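Local coordinates for folylpolyglutamate synthase protein FOLC (Mycobacterium tuberculosis, PDB 2VOS) that probably uses ATP to add L-glutamate to dihydropteroate, and further glutamates to tetrahydrofolate, giving dihydrofolate and folylpolyglutamates, at residues V348-H354 against I466-V472; I219-A223 against S249-A254; T123-I127 against A157-A162; E262-L266 against Q278-L282; V387-A392 against A420-F425. Numbering follows the deposited sequence.

Overall arrangement
Followed from the N terminus, the contacts begin in the nucleotide-binding part of the chain. Interaction 3 (T123-I127 with A157-A162) comes first, closing a loop of 29 residues between helices 117-140 and 151-165. Interaction 2 then closes a loop of 25 residues, returning the end of helix 239-251 to the loop before strand 231-234. Interaction 4 closes one of 11 residues, a beta hairpin in a small antiparallel sheet. These three are in series. Interaction 1 spans 111 residues and pairs two neighbouring strands of the C-terminal sheet beside ADP and magnesium. Interaction 5, a helix pair, is nested inside that span. H354 C and I390 CD1, 3.6 Å apart, bring interactions 1 and 5 into contact. No contacts cross.

Interaction 1. Residues V348-H354 against I466-V472. With MG (magnesium ion), chain C; ADP (adenosine-5'-diphosphate), chain B.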
# COMPACT_ATOMS: atom_id res chain seq x y z
N VAL A 348 -1.72 13.38 16.48
CA VAL A 348 -2.73 12.69 15.69
C VAL A 348 -1.94 11.92 14.64
O VAL A 348 -1.11 12.50 13.89
CB VAL A 348 -3.65 13.66 14.96
CG1 VAL A 348 -4.60 12.87 13.98
CG2 VAL A 348 -4.45 14.54 15.99
N PHE A 349 -2.20 10.61 14.61
CA PHE A 349 -1.66 9.77 13.55
C PHE A 349 -2.76 9.38 12.63
O PHE A 349 -3.92 9.22 13.08
CB PHE A 349 -1.18 8.45 14.13
CG PHE A 349 0.12 8.55 14.82
CD1 PHE A 349 0.18 8.65 16.21
CD2 PHE A 349 1.29 8.49 14.10
CE1 PHE A 349 1.42 8.71 16.83
CE2 PHE A 349 2.53 8.56 14.76
CZ PHE A 349 2.56 8.64 16.12
N ILE A 350 -2.42 9.15 11.37
CA ILE A 350 -3.33 8.45 10.51
C ILE A 350 -2.59 7.21 10.06
O ILE A 350 -1.36 7.25 9.84
CB ILE A 350 -3.75 9.29 9.26
CG1 ILE A 350 -2.50 9.66 8.39
CG2 ILE A 350 -4.65 10.50 9.68
CD1 ILE A 350 -2.86 10.41 7.03
N ASP A 351 -3.34 6.12 9.88
CA ASP A 351 -2.79 4.86 9.47
C ASP A 351 -3.82 4.04 8.70
O ASP A 351 -4.96 3.86 9.16
CB ASP A 351 -2.22 4.07 10.65
CG ASP A 351 -1.36 2.88 10.16
OD1 ASP A 351 -0.20 3.04 9.78
OD2 ASP A 351 -1.87 1.79 10.06
N ALA A 352 -3.43 3.53 7.54
CA ALA A 352 -4.31 2.80 6.65
C ALA A 352 -4.61 1.35 7.14
O ALA A 352 -5.33 0.62 6.43
CB ALA A 352 -3.68 2.72 5.25
N ALA A 353 -4.08 0.93 8.30
CA ALA A 353 -4.27 -0.46 8.74
C ALA A 353 -5.71 -0.92 8.54
O ALA A 353 -6.65 -0.26 8.98
CB ALA A 353 -3.87 -0.63 10.19
N HIS A 354 -5.88 -2.06 7.89
CA HIS A 354 -7.21 -2.56 7.58
C HIS A 354 -7.21 -4.11 7.56
O HIS A 354 -8.08 -4.77 6.93
CB HIS A 354 -7.71 -2.03 6.24
CG HIS A 354 -6.83 -2.40 5.10
ND1 HIS A 354 -5.89 -1.54 4.59
CD2 HIS A 354 -6.72 -3.55 4.40
CE1 HIS A 354 -5.26 -2.13 3.60
NE2 HIS A 354 -5.75 -3.34 3.46
N ILE A 466 -4.36 10.65 19.25
CA ILE A 466 -5.53 10.18 18.54
C ILE A 466 -4.98 9.42 17.33
O ILE A 466 -4.06 9.90 16.64
CB ILE A 466 -6.33 11.37 18.02
CG1 ILE A 466 -6.80 12.18 19.22
CG2 ILE A 466 -7.57 10.91 17.28
CD1 ILE A 466 -7.30 13.52 18.86
N VAL A 467 -5.50 8.22 17.10
CA VAL A 467 -5.02 7.41 16.00
C VAL A 467 -6.20 7.07 15.12
O VAL A 467 -7.19 6.43 15.54
CB VAL A 467 -4.40 6.12 16.51
CG1 VAL A 467 -3.93 5.28 15.32
CG2 VAL A 467 -3.23 6.46 17.44
N ILE A 468 -6.15 7.59 13.90
CA ILE A 468 -7.27 7.45 12.97
C ILE A 468 -6.90 6.32 12.00
O ILE A 468 -5.94 6.43 11.22
CB ILE A 468 -7.45 8.79 12.19
CG1 ILE A 468 -7.62 9.93 13.21
CG2 ILE A 468 -8.55 8.69 11.08
CD1 ILE A 468 -7.41 11.35 12.62
N THR A 469 -7.70 5.24 11.98
CA THR A 469 -7.26 4.06 11.25
C THR A 469 -8.46 3.17 10.86
O THR A 469 -9.65 3.54 11.10
CB THR A 469 -6.23 3.28 12.13
OG1 THR A 469 -5.62 2.25 11.38
CG2 THR A 469 -6.92 2.62 13.41
N GLY A 470 -8.17 2.01 10.26
CA GLY A 470 -9.24 1.01 10.04
C GLY A 470 -9.44 0.74 8.56
O GLY A 470 -9.96 -0.33 8.16
N SER A 471 -9.01 1.70 7.73
CA SER A 471 -9.20 1.62 6.30
C SER A 471 -8.29 2.63 5.62
O SER A 471 -7.93 3.68 6.18
CB SER A 471 -10.68 1.91 5.99
OG SER A 471 -10.92 2.02 4.61
N VAL A 472 -7.93 2.34 4.38
CA VAL A 472 -7.31 3.35 3.52
C VAL A 472 -8.18 4.61 3.39
O VAL A 472 -7.69 5.74 3.45
CB VAL A 472 -7.06 2.77 2.08
CG1 VAL A 472 -6.46 3.85 1.19
CG2 VAL A 472 -6.11 1.59 2.20
MG MG C . -5.02 -4.63 2.04
PB ADP B . -0.42 -2.54 0.99
O1B ADP B . -0.09 -1.67 -0.20
O2B ADP B . -1.87 -2.46 1.39
O3B ADP B . 0.12 -3.94 0.96
PA ADP B . 0.83 -0.46 2.69
O1A ADP B . -0.18 0.52 2.11
O2A ADP B . 2.33 -0.20 2.79
O3A ADP B . 0.46 -1.99 2.24
O5' ADP B . 0.38 -0.54 4.24
C5' ADP B . -0.98 -0.64 4.70
C4' ADP B . -0.89 -0.76 6.24
O4' ADP B . -0.24 -2.02 6.57
C3' ADP B . 0.03 0.26 6.90
O3' ADP B . -0.70 1.34 7.44
C2' ADP B . 0.69 -0.40 8.08
O2' ADP B . -0.31 -0.43 9.16
C1' ADP B . 0.71 -1.84 7.65
N9 ADP B . 1.99 -2.35 7.08
C8 ADP B . 2.77 -1.89 6.04
N7 ADP B . 3.82 -2.74 5.84
C5 ADP B . 3.64 -3.80 6.68
C6 ADP B . 4.33 -5.05 6.98
N6 ADP B . 5.46 -5.39 6.32
N1 ADP B . 3.82 -5.81 7.96
C2 ADP B . 2.73 -5.51 8.71
N3 ADP B . 2.00 -4.38 8.48
C4 ADP B . 2.45 -3.53 7.51
O HOH W 1 -6.57 -4.40 0.93
O HOH W 2 -2.96 -4.32 3.14
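V348 lies against I468, with V348 CG1 3.5 Å from I468 CD1. I350 CG2 meets the same I468 CD1 at 4.1 Å. Beneath these side chains the strands run parallel, pairing V348 with I466, F349 with V467 and I350 with I468. F349 N donates to I466 O (2.8 Å), I468 N to F349 O (2.9 Å) and D351 N to I468 O (2.9 Å). T469 OG1 also donates to D351 O at 2.8 Å. D351 OD2 accepts from A353 N (3.0 Å), an Asx turn, and from ADP O2' (2.9 Å); D351 OD1 is hydrogen-bonded to L339 N. H354 NE2 binds magnesium at 2.0 Å, with D200 as another ligand. Segment 348-354 thus supplies both a ribose contact (D351) and a magnesium ligand (H354) to the nucleotide site. Strand 340-343 flanks V348 and I350, helix 356-368 packs on F349 and V467, and helix 472-481 packs on I350 and I468.

Interaction 2. Residues I219-A223 against S249-A254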
# COMPACT_ATOMS: atom_id res chain seq x y z
N ILE A 219 2.63 -13.44 -10.30
CA ILE A 219 3.37 -12.37 -10.95
C ILE A 219 4.83 -12.77 -11.23
O ILE A 219 5.60 -12.01 -11.87
CB ILE A 219 3.32 -11.00 -10.15
CG1 ILE A 219 4.14 -11.10 -8.83
CG2 ILE A 219 1.84 -10.57 -9.93
CD1 ILE A 219 4.61 -9.73 -8.29
N ILE A 220 5.25 -13.92 -10.72
CA ILE A 220 6.60 -14.39 -10.99
C ILE A 220 6.52 -15.16 -12.33
O ILE A 220 5.94 -16.26 -12.36
CB ILE A 220 7.09 -15.37 -9.86
CG1 ILE A 220 7.05 -14.71 -8.46
CG2 ILE A 220 8.50 -15.91 -10.17
CD1 ILE A 220 7.07 -15.74 -7.28
N THR A 221 7.09 -14.63 -13.42
CA THR A 221 6.91 -15.21 -14.76
C THR A 221 8.24 -15.59 -15.38
O THR A 221 9.26 -14.96 -15.06
CB THR A 221 6.20 -14.20 -15.70
OG1 THR A 221 7.03 -13.06 -15.85
CG2 THR A 221 4.91 -13.71 -15.08
N ARG A 222 8.26 -16.58 -16.26
CA ARG A 222 9.50 -16.97 -16.95
C ARG A 222 9.95 -15.83 -17.87
O ARG A 222 9.12 -15.22 -18.56
CB ARG A 222 9.29 -18.26 -17.73
CG ARG A 222 10.55 -18.73 -18.53
CD ARG A 222 10.47 -20.22 -18.90
NE ARG A 222 11.60 -20.72 -19.72
CZ ARG A 222 12.91 -20.52 -19.47
NH1 ARG A 222 13.31 -19.80 -18.43
NH2 ARG A 222 13.83 -21.05 -20.28
N ALA A 223 11.23 -15.50 -17.86
CA ALA A 223 11.78 -14.43 -18.70
C ALA A 223 11.88 -14.89 -20.17
O ALA A 223 12.00 -16.10 -20.44
CB ALA A 223 13.17 -14.02 -18.19
N SER A 249 8.35 -20.34 -8.06
CA SER A 249 9.56 -19.72 -8.57
C SER A 249 10.34 -20.76 -9.39
O SER A 249 11.03 -20.42 -10.36
CB SER A 249 10.44 -19.20 -7.42
OG SER A 249 9.81 -18.16 -6.67
N VAL A 250 10.26 -22.01 -8.96
CA VAL A 250 10.85 -23.13 -9.73
C VAL A 250 10.11 -23.27 -11.08
O VAL A 250 10.73 -23.40 -12.14
CB VAL A 250 10.78 -24.47 -8.95
CG1 VAL A 250 11.14 -25.66 -9.85
CG2 VAL A 250 11.66 -24.44 -7.72
N ARG A 251 8.78 -23.22 -11.06
CA ARG A 251 8.04 -23.31 -12.34
C ARG A 251 8.38 -22.16 -13.30
O ARG A 251 8.43 -22.39 -14.51
CB ARG A 251 6.53 -23.47 -12.16
N ALA A 252 8.66 -20.95 -12.76
CA ALA A 252 9.03 -19.79 -13.59
C ALA A 252 10.52 -19.67 -13.94
O ALA A 252 10.97 -18.67 -14.56
CB ALA A 252 8.54 -18.43 -12.93
N ASP A 253 11.32 -20.67 -13.54
CA ASP A 253 12.77 -20.56 -13.67
C ASP A 253 13.35 -19.33 -12.95
O ASP A 253 14.30 -18.71 -13.43
CB ASP A 253 13.11 -20.38 -15.13
CG ASP A 253 13.81 -21.55 -15.70
OD1 ASP A 253 13.18 -22.28 -16.51
OD2 ASP A 253 14.99 -21.73 -15.32
N ALA A 254 12.75 -18.95 -11.83
CA ALA A 254 13.15 -17.69 -11.21
C ALA A 254 14.27 -17.90 -10.19
O ALA A 254 14.23 -18.88 -9.46
CB ALA A 254 11.89 -17.02 -10.56
O HOH W 3 12.99 -16.66 -15.72
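A Schellman motif ends helix 239-251 here, and the loop after helix 209-217 packs against it. The helix end is closed by A254 N to S249 O (2.7 Å) and D253 N to V250 O (3.1 Å), with D253 at positive phi. Both parts belong to the Mur ligase middle domain, with its P-loop NTPase-type fold. I219 turns to the central sheet instead, touching strands 66-70 and 191-194. I220 is the apolar contact. Its CG2 lies 3.7 Å from A252 CB and 3.6 Å from A254 CB. The same side chain touches A232 of strand 231-234, so it fills the gap between helix end and sheet. T221 points its CA-to-CB bond away, and its OG1 hydrogen-bonds N188. At R222 the backbones come closest, with CA 4.4 Å from A252 CA and 3.3 Å from A252 O in a CA-H...O contact. At the surface, R222 NH1 and D253 OD1 form a salt bridge at 3.1 Å. The oxygen lies over one guanidinium face; no N-H points at it, so charges alone attract. A223 N gives a hydrogen bond to a water at 3.0 Å, and that water lies 3.1 Å from A252 O.

Interaction 3. Residues T123-I127 against A157-A162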
# COMPACT_ATOMS: atom_id res chain seq x y z
N THR A 123 -4.22 11.67 -20.11
CA THR A 123 -3.91 10.24 -20.27
C THR A 123 -5.17 9.43 -20.53
O THR A 123 -5.20 8.61 -21.42
CB THR A 123 -3.12 9.71 -19.05
OG1 THR A 123 -1.92 10.48 -18.94
CG2 THR A 123 -2.71 8.26 -19.23
N TYR A 124 -6.22 9.69 -19.76
CA TYR A 124 -7.50 9.01 -19.96
C TYR A 124 -8.03 9.32 -21.39
O TYR A 124 -8.39 8.41 -22.15
CB TYR A 124 -8.52 9.48 -18.91
CG TYR A 124 -9.88 8.96 -19.23
CD1 TYR A 124 -10.20 7.62 -18.98
CD2 TYR A 124 -10.82 9.76 -19.82
CE1 TYR A 124 -11.42 7.10 -19.31
CE2 TYR A 124 -12.04 9.28 -20.14
CZ TYR A 124 -12.35 7.94 -19.90
OH TYR A 124 -13.59 7.43 -20.25
N ARG A 125 -8.06 10.60 -21.77
CA ARG A 125 -8.57 10.99 -23.07
C ARG A 125 -7.79 10.33 -24.18
O ARG A 125 -8.34 9.92 -25.19
CB ARG A 125 -8.48 12.49 -23.26
CG ARG A 125 -9.47 13.36 -22.44
CD ARG A 125 -9.46 14.78 -23.07
NE ARG A 125 -10.59 15.60 -22.65
CZ ARG A 125 -11.77 15.62 -23.28
NH1 ARG A 125 -11.96 14.85 -24.36
NH2 ARG A 125 -12.75 16.39 -22.82
N GLU A 126 -6.47 10.24 -24.02
CA GLU A 126 -5.68 9.66 -25.11
C GLU A 126 -5.96 8.16 -25.30
O GLU A 126 -6.02 7.71 -26.44
CB GLU A 126 -4.19 9.94 -24.97
CG GLU A 126 -3.39 8.83 -24.37
CD GLU A 126 -1.91 9.25 -24.21
OE1 GLU A 126 -1.48 10.19 -24.89
OE2 GLU A 126 -1.19 8.65 -23.41
N ILE A 127 -6.15 7.39 -24.22
CA ILE A 127 -6.52 5.99 -24.41
C ILE A 127 -8.02 5.71 -24.61
O ILE A 127 -8.38 4.65 -25.14
CB ILE A 127 -5.96 5.05 -23.34
CG1 ILE A 127 -6.67 5.26 -22.01
CG2 ILE A 127 -4.40 5.22 -23.20
CD1 ILE A 127 -6.42 4.05 -21.06
N ALA A 157 -4.14 0.67 -17.46
CA ALA A 157 -3.74 1.02 -18.79
C ALA A 157 -3.25 2.46 -18.86
O ALA A 157 -2.27 2.78 -19.54
CB ALA A 157 -4.91 0.80 -19.79
N MSE A 158 -3.95 3.34 -18.17
CA MSE A 158 -3.47 4.72 -18.06
C MSE A 158 -2.05 4.81 -17.51
O MSE A 158 -1.22 5.58 -18.03
CB MSE A 158 -4.44 5.56 -17.19
CG MSE A 158 -5.77 5.84 -17.88
SE MSE A 158 -7.01 6.60 -16.55
CE MSE A 158 -6.04 8.18 -16.02
N ALA A 159 -1.75 4.07 -16.43
CA ALA A 159 -0.41 4.16 -15.85
C ALA A 159 0.62 3.72 -16.93
O ALA A 159 1.69 4.39 -17.16
CB ALA A 159 -0.32 3.27 -14.59
N PHE A 160 0.35 2.58 -17.57
CA PHE A 160 1.29 2.03 -18.54
C PHE A 160 1.50 2.97 -19.72
O PHE A 160 2.63 3.07 -20.22
CB PHE A 160 0.85 0.63 -19.06
CG PHE A 160 0.90 -0.47 -18.02
CD1 PHE A 160 1.89 -0.46 -17.03
CD2 PHE A 160 -0.01 -1.52 -18.04
CE1 PHE A 160 1.95 -1.44 -16.05
CE2 PHE A 160 0.09 -2.57 -17.06
CZ PHE A 160 1.07 -2.51 -16.07
N ALA A 161 0.41 3.59 -20.20
CA ALA A 161 0.50 4.58 -21.33
C ALA A 161 1.32 5.79 -20.86
O ALA A 161 2.19 6.32 -21.56
CB ALA A 161 -0.92 5.04 -21.71
N ALA A 162 1.03 6.26 -19.65
CA ALA A 162 1.70 7.45 -19.16
C ALA A 162 3.20 7.14 -18.99
O ALA A 162 4.06 8.03 -19.20
CB ALA A 162 1.10 7.85 -17.79
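T123 is a small bump pressed onto the helix backbone at M158. Its CG2 lies 3.3 Å from M158 O, 3.8 Å from M158 CB and 4.1 Å from A162 CB. Its OG1 hydrogen-bonds Q119 O in its own helix. One turn on, I127 is the larger bump. I127 CD1 touches both A157 CB (3.8 Å) and M158 CG (3.7 Å), while its CG2 meets A161 CB at 3.8 Å. The alanines A157, A161 and A162 offer a low surface to these two side chains. The return bump is M158, a selenomethionine. Its SE lies 4.0 Å from Y124 CB and 5.4 Å from the Y124 ring centroid, at the ring edge, a Met-aromatic contact. Beyond this, E126 OE2 comes 4.0 Å from A161 CB. No hydrogen bond links the two segments. The segment axes approach to 9.5 Å and cross at 96°, so the contact is compact. Around it, helix 48-56 packs on A157, helix 23-34 on Y124, and I108 of strand 108-110 on M158. The arrangement is plain near-perpendicular helix packing, with helix 117-140 laid across helix 151-165, beside the large mixed sheet of the nucleotide-binding domain.

Interaction 4. Residues E262-L266 against Q278-L282; sequences EFAVL and QLQGL
This is an antiparallel backbone pairing within a beta hairpin of strands 264-271 and 274-281. The hairpin forms two strands of a three-stranded antiparallel sheet within the Mur ligase middle domain, 274-281 central. The short strand axes lie 4.6 Å apart, their N-to-C directions 146° apart. Backbones at A264, V265 and Q278-Q280 are extended; L266 turns to phi/psi -84/-47. A264 and Q280 are a hydrogen-bonded pair: A264 N to Q280 O and Q280 N to A264 O are both 2.9 Å. V265 and L279, CA atoms 4.7 Å apart, are the next, non-hydrogen-bonded pair. L266 N to Q278 O, again 2.9 Å, continues the ladder. V265 (chi1 t) and L279 (m, t) share one face, where V265 CG2 meets L279 CD2 at 3.9 Å. A264 and Q280 (t, t, chi3 -49°) occupy the other. There L266 (m, t) brings its CD1 to 3.8 Å from Q280 OE1. F263 is extended (phi/psi -157/162) with chi1 p, and its ring packs on V303, L304 and A307 of helix 296-312. E262 salt-bridges R258. At the open end, L282 (m, t) reaches across, placing CD2 4.1 Å from F263 CD1 and 3.7 Å from E262 O.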
# COMPACT_ATOMS: atom_id res chain seq x y z
N GLU A 262 19.09 -14.43 2.06
CA GLU A 262 19.92 -13.72 1.10
C GLU A 262 20.08 -12.28 1.51
O GLU A 262 20.99 -11.64 1.05
CB GLU A 262 19.33 -13.80 -0.33
CG GLU A 262 19.54 -15.15 -1.07
CD GLU A 262 18.78 -16.31 -0.43
OE1 GLU A 262 17.55 -16.22 -0.30
OE2 GLU A 262 19.42 -17.33 -0.04
N PHE A 263 19.21 -11.77 2.37
CA PHE A 263 19.28 -10.38 2.87
C PHE A 263 18.53 -10.29 4.21
O PHE A 263 17.71 -11.17 4.53
CB PHE A 263 18.68 -9.38 1.85
CG PHE A 263 17.25 -9.66 1.49
CD1 PHE A 263 16.93 -10.56 0.44
CD2 PHE A 263 16.23 -9.02 2.13
CE1 PHE A 263 15.58 -10.81 0.07
CE2 PHE A 263 14.84 -9.29 1.79
CZ PHE A 263 14.54 -10.17 0.79
N ALA A 264 18.78 -9.24 5.00
CA ALA A 264 18.18 -9.17 6.36
C ALA A 264 18.37 -7.80 6.97
O ALA A 264 19.31 -7.09 6.63
CB ALA A 264 18.83 -10.22 7.30
N VAL A 265 17.49 -7.44 7.90
CA VAL A 265 17.77 -6.32 8.78
C VAL A 265 18.76 -6.83 9.83
O VAL A 265 18.43 -7.74 10.59
CB VAL A 265 16.55 -5.92 9.51
CG1 VAL A 265 16.89 -4.77 10.42
CG2 VAL A 265 15.47 -5.50 8.47
N LEU A 266 19.95 -6.25 9.89
CA LEU A 266 20.94 -6.67 10.87
C LEU A 266 20.72 -5.95 12.21
O LEU A 266 20.77 -6.58 13.27
CB LEU A 266 22.36 -6.44 10.34
CG LEU A 266 22.75 -7.28 9.12
CD1 LEU A 266 24.20 -7.05 8.72
CD2 LEU A 266 22.53 -8.77 9.37
N GLN A 278 20.88 -0.94 9.94
CA GLN A 278 21.98 -1.53 9.24
C GLN A 278 21.42 -2.74 8.50
O GLN A 278 20.87 -3.66 9.13
CB GLN A 278 23.06 -2.04 10.25
CG GLN A 278 24.25 -2.58 9.50
CD GLN A 278 25.37 -3.01 10.42
OE1 GLN A 278 25.19 -3.89 11.28
NE2 GLN A 278 26.56 -2.38 10.24
N LEU A 279 21.56 -2.74 7.17
CA LEU A 279 20.93 -3.78 6.34
C LEU A 279 21.97 -4.62 5.61
O LEU A 279 22.88 -4.09 4.97
CB LEU A 279 20.01 -3.12 5.32
CG LEU A 279 18.89 -2.20 5.85
CD1 LEU A 279 18.05 -1.52 4.67
CD2 LEU A 279 17.93 -2.94 6.77
N GLN A 280 21.79 -5.93 5.65
CA GLN A 280 22.50 -6.78 4.71
C GLN A 280 21.66 -6.98 3.43
O GLN A 280 20.57 -7.58 3.47
CB GLN A 280 22.81 -8.12 5.34
CG GLN A 280 23.59 -9.03 4.38
CD GLN A 280 24.36 -10.02 5.14
OE1 GLN A 280 25.05 -9.67 6.09
NE2 GLN A 280 24.23 -11.30 4.76
N GLY A 281 22.13 -6.41 2.33
CA GLY A 281 21.49 -6.56 1.05
C GLY A 281 22.18 -7.67 0.28
O GLY A 281 23.12 -8.34 0.80
N LEU A 282 21.81 -7.83 -1.00
CA LEU A 282 22.46 -8.87 -1.84
C LEU A 282 23.96 -8.59 -2.12
O LEU A 282 24.73 -9.51 -2.31
CB LEU A 282 21.74 -8.99 -3.17
CG LEU A 282 20.23 -9.20 -3.07
CD1 LEU A 282 19.71 -9.32 -4.45
CD2 LEU A 282 19.94 -10.52 -2.29

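Interaction 5. Residues V387-A392 against A420-F425; sequences VDGILA and AAGERF
L391 is the apolar centre, a knob set in a hole formed by A420, A421, R424 and F425. Its rotamer is m, t (chi1 -68°, chi2 159°). CD1 of L391 lies 3.6 Å from A420 CB and 3.4 Å from A421 N. CD2 of L391 reaches A421 CB at 4.1 Å and F425 CE1 at 3.9 Å. F425 has chi1 -76° and chi2 73°. V387, chi1 t, adds CG1 at 4.1 Å from A420 CB. Both segments are helical throughout, with N-to-C directions 40° apart (signed crossing angle -40°) and axes 9.4 Å apart. The nearest CA pairs are D388 with A420 (6.6 Å), L391 with A421 (6.4 Å) and A392 with R424 (6.3 Å). Further out, R424 (chi1 -64°, chi2 -87°, chi3 175°, chi4 -172°) runs past L391, its CG 4.0 Å from L391 CB. A392 CB sits over one guanidinium face, 3.7 Å from R424 CZ. At the polar edge D388 (chi1 t, chi2 67°) makes a two-pronged salt bridge: R424 NE to D388 OD1 is 2.9 Å and R424 NH2 to D388 OD2 is 2.8 Å. A water donates to D388 OD1 and A420 O, both at 2.7 Å. The pair joins successive helices of the C-terminal alpha/beta domain, linked through strand 400-403. A421 and F425 pack on strands 400-403 and 430-432.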
# COMPACT_ATOMS: atom_id res chain seq x y z
N VAL A 387 -12.72 -7.46 10.81
CA VAL A 387 -13.00 -6.44 11.84
C VAL A 387 -12.61 -6.87 13.24
O VAL A 387 -11.93 -6.14 13.96
CB VAL A 387 -14.49 -6.06 11.84
CG1 VAL A 387 -14.71 -4.81 12.69
CG2 VAL A 387 -14.93 -5.82 10.39
N ASP A 388 -13.03 -8.07 13.63
CA ASP A 388 -12.72 -8.56 14.99
C ASP A 388 -11.17 -8.70 15.23
O ASP A 388 -10.67 -8.29 16.28
CB ASP A 388 -13.45 -9.87 15.27
CG ASP A 388 -13.25 -10.34 16.69
OD1 ASP A 388 -13.75 -9.64 17.62
OD2 ASP A 388 -12.60 -11.41 16.86
N GLY A 389 -10.45 -9.23 14.24
CA GLY A 389 -8.98 -9.29 14.31
C GLY A 389 -8.33 -7.89 14.41
O GLY A 389 -7.34 -7.68 15.14
N ILE A 390 -8.85 -6.93 13.64
CA ILE A 390 -8.39 -5.53 13.80
C ILE A 390 -8.61 -5.00 15.24
O ILE A 390 -7.69 -4.45 15.84
CB ILE A 390 -9.06 -4.59 12.78
CG1 ILE A 390 -8.55 -4.95 11.37
CG2 ILE A 390 -8.71 -3.12 13.04
CD1 ILE A 390 -9.53 -4.62 10.21
N LEU A 391 -9.82 -5.16 15.78
CA LEU A 391 -10.10 -4.60 17.08
C LEU A 391 -9.24 -5.28 18.17
O LEU A 391 -8.72 -4.62 19.10
CB LEU A 391 -11.59 -4.79 17.41
CG LEU A 391 -12.51 -3.93 16.51
CD1 LEU A 391 -13.96 -4.46 16.45
CD2 LEU A 391 -12.48 -2.47 16.97
N ALA A 392 -9.07 -6.58 18.02
CA ALA A 392 -8.32 -7.35 19.03
C ALA A 392 -6.82 -6.91 19.05
O ALA A 392 -6.21 -6.87 20.11
CB ALA A 392 -8.44 -8.84 18.76
N ALA A 420 -19.26 -4.60 17.36
CA ALA A 420 -17.99 -5.31 17.20
C ALA A 420 -16.95 -4.78 18.21
O ALA A 420 -16.38 -5.56 18.97
CB ALA A 420 -17.45 -5.19 15.75
N ALA A 421 -16.74 -3.46 18.23
CA ALA A 421 -15.86 -2.80 19.19
C ALA A 421 -16.21 -3.14 20.63
O ALA A 421 -15.32 -3.45 21.43
CB ALA A 421 -15.88 -1.25 18.99
N GLY A 422 -17.51 -3.05 20.95
CA GLY A 422 -18.01 -3.36 22.28
C GLY A 422 -17.63 -4.75 22.76
O GLY A 422 -17.34 -4.94 23.95
N GLU A 423 -17.61 -5.72 21.84
CA GLU A 423 -17.27 -7.11 22.18
C GLU A 423 -15.81 -7.26 22.59
O GLU A 423 -15.49 -8.15 23.37
CB GLU A 423 -17.57 -8.10 21.02
CG GLU A 423 -19.07 -8.31 20.64
CD GLU A 423 -19.81 -9.32 21.56
OE1 GLU A 423 -19.14 -9.92 22.45
OE2 GLU A 423 -21.06 -9.51 21.40
N ARG A 424 -14.92 -6.41 22.06
CA ARG A 424 -13.51 -6.41 22.45
C ARG A 424 -13.11 -5.36 23.51
O ARG A 424 -12.30 -5.64 24.37
CB ARG A 424 -12.61 -6.23 21.21
CG ARG A 424 -12.73 -7.37 20.26
CD ARG A 424 -11.75 -8.43 20.68
NE ARG A 424 -11.90 -9.62 19.86
CZ ARG A 424 -11.27 -10.76 20.11
NH1 ARG A 424 -10.45 -10.83 21.16
NH2 ARG A 424 -11.48 -11.82 19.34
N PHE A 425 -13.67 -4.17 23.45
CA PHE A 425 -13.28 -3.11 24.36
C PHE A 425 -14.12 -3.04 25.65
O PHE A 425 -13.64 -2.51 26.67
CB PHE A 425 -13.36 -1.76 23.66
CG PHE A 425 -12.22 -1.50 22.72
CD1 PHE A 425 -12.14 -2.17 21.50
CD2 PHE A 425 -11.25 -0.54 23.03
CE1 PHE A 425 -11.09 -1.92 20.61
CE2 PHE A 425 -10.20 -0.27 22.14
CZ PHE A 425 -10.12 -0.95 20.94
O HOH W 4 -15.53 -7.60 17.37